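NAD(P)H-flavin oxidoreductase (Staphylococcus epidermidis ATCC 12228, PDB 3GBH) probably catalyses NAD(P)H-dependent reduction reactions as a nitroreductase-family flavoenzyme that binds flavin mononucleotide. Local coordinates at the interface of chains A and B. Residues are numbered along the deposited sequence; one frame, centred on the assembly and turned at random. Chains: chain A/B, NAD(P)H-flavin oxidoreductase.

The interface of chains A and B. Residues chain A 18, 148, 151, 163, 203; chain B 44-46, 149.
A:Arg18 and A:Arg203 converge on the backbone of B:Lys44 and B:Ala45, just ahead of B:Pro46, in a segment that follows helix 32-42. These arginines and B:Pro46 also belong to the FMN pockets, and the residues form one patch of a two-fold symmetric interface, repeated with the chains exchanged, consistent with the shared-site dimers of nitroreductases. A:Arg18 places CG anti to the backbone N (chi1 -162°), and its chain then bends at chi2 and chi3, which turns one guanidinium face toward the B:Pro46 ring, whose CD lies 3.4 Å above the guanidinium plane, offset toward its rim. A:Arg18 NH2, at the edge of that group, donates a hydrogen bond of 3.1 Å to B:Lys44 O, almost exactly in the guanidinium plane and in the carbonyl plane too. A:Arg203 NH2 also donates to that oxygen, but from well above the carbonyl plane, off a lone pair; the two nearby arginines may polarise it. A:Arg203 NE bonds to B:Ala45 O at 3.3 Å, likewise from above the carbonyl plane.

On the apolar flank, A:Met148, a selenomethionine of helix 132-156, meets B:Pro46 tip to tip, its SE lying 3.7 Å from B:Pro46 CD. A:Pro163 CG adds a looser contact, 4.0 Å from B:Pro46 CB; B:Pro46 thus sits between the arginine face and nonpolar side chains. A water ties A:Arg18 to the extended B:Gln149, standing 2.8 Å from A:Arg18 NE and 2.7 Å from the amide oxygen OE1 of B:Gln149.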
loop_
_atom_site.group_PDB
_atom_site.type_symbol
_atom_site.label_atom_id
_atom_site.label_comp_id
_atom_site.label_asym_id
_atom_site.label_seq_id
_atom_site.Cartn_x
_atom_site.Cartn_y
_atom_site.Cartn_z
ATOM N N ARG A 18 -3.983 19.076 6.694
ATOM C CA ARG A 18 -4.223 19.546 5.316
ATOM C C ARG A 18 -3.788 21.003 5.271
ATOM O O ARG A 18 -4.478 21.876 5.789
ATOM C CB ARG A 18 -5.713 19.396 4.979
ATOM C CG ARG A 18 -6.162 19.403 3.500
ATOM C CD ARG A 18 -5.933 20.696 2.746
ATOM N NE ARG A 18 -6.440 21.860 3.454
ATOM C CZ ARG A 18 -5.936 23.082 3.354
ATOM N NH1 ARG A 18 -4.912 23.325 2.545
ATOM N NH2 ARG A 18 -6.457 24.073 4.081
HETATM N N MSE A 148 -12.090 19.374 -2.698
HETATM C CA MSE A 148 -11.808 19.371 -1.265
HETATM C C MSE A 148 -11.645 17.935 -0.749
HETATM O O MSE A 148 -10.725 17.644 0.024
HETATM C CB MSE A 148 -12.911 20.066 -0.499
HETATM C CG MSE A 148 -12.640 20.211 0.998
HETATM SE SE MSE A 148 -11.309 21.573 1.398
HETATM C CE MSE A 148 -9.793 20.406 1.809
HETATM N N MSE A 151 -8.300 16.565 -1.761
HETATM C CA MSE A 151 -7.177 17.020 -0.933
HETATM C C MSE A 151 -7.132 16.307 0.423
HETATM O O MSE A 151 -6.057 15.945 0.936
HETATM C CB MSE A 151 -7.211 18.546 -0.753
HETATM C CG MSE A 151 -6.892 19.283 -2.032
HETATM SE SE MSE A 151 -6.800 21.231 -1.728
HETATM C CE MSE A 151 -8.658 21.660 -1.993
ATOM N N PRO A 163 -3.876 23.854 -3.509
ATOM C CA PRO A 163 -4.852 24.274 -4.482
ATOM C C PRO A 163 -4.408 25.569 -5.102
ATOM O O PRO A 163 -3.871 26.412 -4.414
ATOM C CB PRO A 163 -6.110 24.459 -3.651
ATOM C CG PRO A 163 -5.634 24.890 -2.327
ATOM C CD PRO A 163 -4.322 24.145 -2.139
ATOM N N ARG A 203 -7.085 31.845 10.547
ATOM C CA ARG A 203 -8.483 31.901 10.153
ATOM C C ARG A 203 -9.198 32.907 11.020
ATOM O O ARG A 203 -8.824 33.125 12.162
ATOM C CB ARG A 203 -9.153 30.543 10.259
ATOM C CG ARG A 203 -8.539 29.483 9.321
ATOM C CD ARG A 203 -8.905 29.777 7.860
ATOM N NE ARG A 203 -8.426 28.715 6.969
ATOM C CZ ARG A 203 -7.154 28.547 6.610
ATOM N NH1 ARG A 203 -6.213 29.364 7.059
ATOM N NH2 ARG A 203 -6.802 27.528 5.820
ATOM N N LYS B 44 -11.298 25.831 8.382
ATOM C CA LYS B 44 -9.877 25.492 8.110
ATOM C C LYS B 44 -9.610 25.167 6.643
ATOM O O LYS B 44 -8.465 24.985 6.242
ATOM C CB LYS B 44 -9.387 24.335 8.994
ATOM C CG LYS B 44 -9.254 24.693 10.439
ATOM C CD LYS B 44 -8.882 23.489 11.374
ATOM C CE LYS B 44 -7.443 23.041 11.182
ATOM N NZ LYS B 44 -6.503 24.101 11.595
ATOM N N ALA B 45 -10.669 25.065 5.846
ATOM C CA ALA B 45 -10.579 24.930 4.397
ATOM C C ALA B 45 -9.697 26.021 3.814
ATOM O O ALA B 45 -9.636 27.129 4.355
ATOM C CB ALA B 45 -11.985 25.034 3.781
ATOM N N PRO B 46 -9.058 25.737 2.676
ATOM C CA PRO B 46 -8.259 26.757 2.034
ATOM C C PRO B 46 -9.144 27.708 1.235
ATOM O O PRO B 46 -10.279 27.384 0.897
ATOM C CB PRO B 46 -7.367 25.945 1.084
ATOM C CG PRO B 46 -8.220 24.784 0.709
ATOM C CD PRO B 46 -9.075 24.481 1.904
ATOM N N GLN B 149 -15.910 20.299 3.436
ATOM C CA GLN B 149 -15.319 20.017 4.712
ATOM C C GLN B 149 -16.364 20.132 5.845
ATOM O O GLN B 149 -16.328 19.355 6.785
ATOM C CB GLN B 149 -14.082 20.880 4.926
ATOM C CG GLN B 149 -13.267 20.535 6.133
ATOM C CD GLN B 149 -11.827 21.002 6.000
ATOM O OE1 GLN B 149 -11.102 20.552 5.130
ATOM N NE2 GLN B 149 -11.413 21.913 6.881
HETATM O O HOH W 1 -8.696 21.876 5.058
#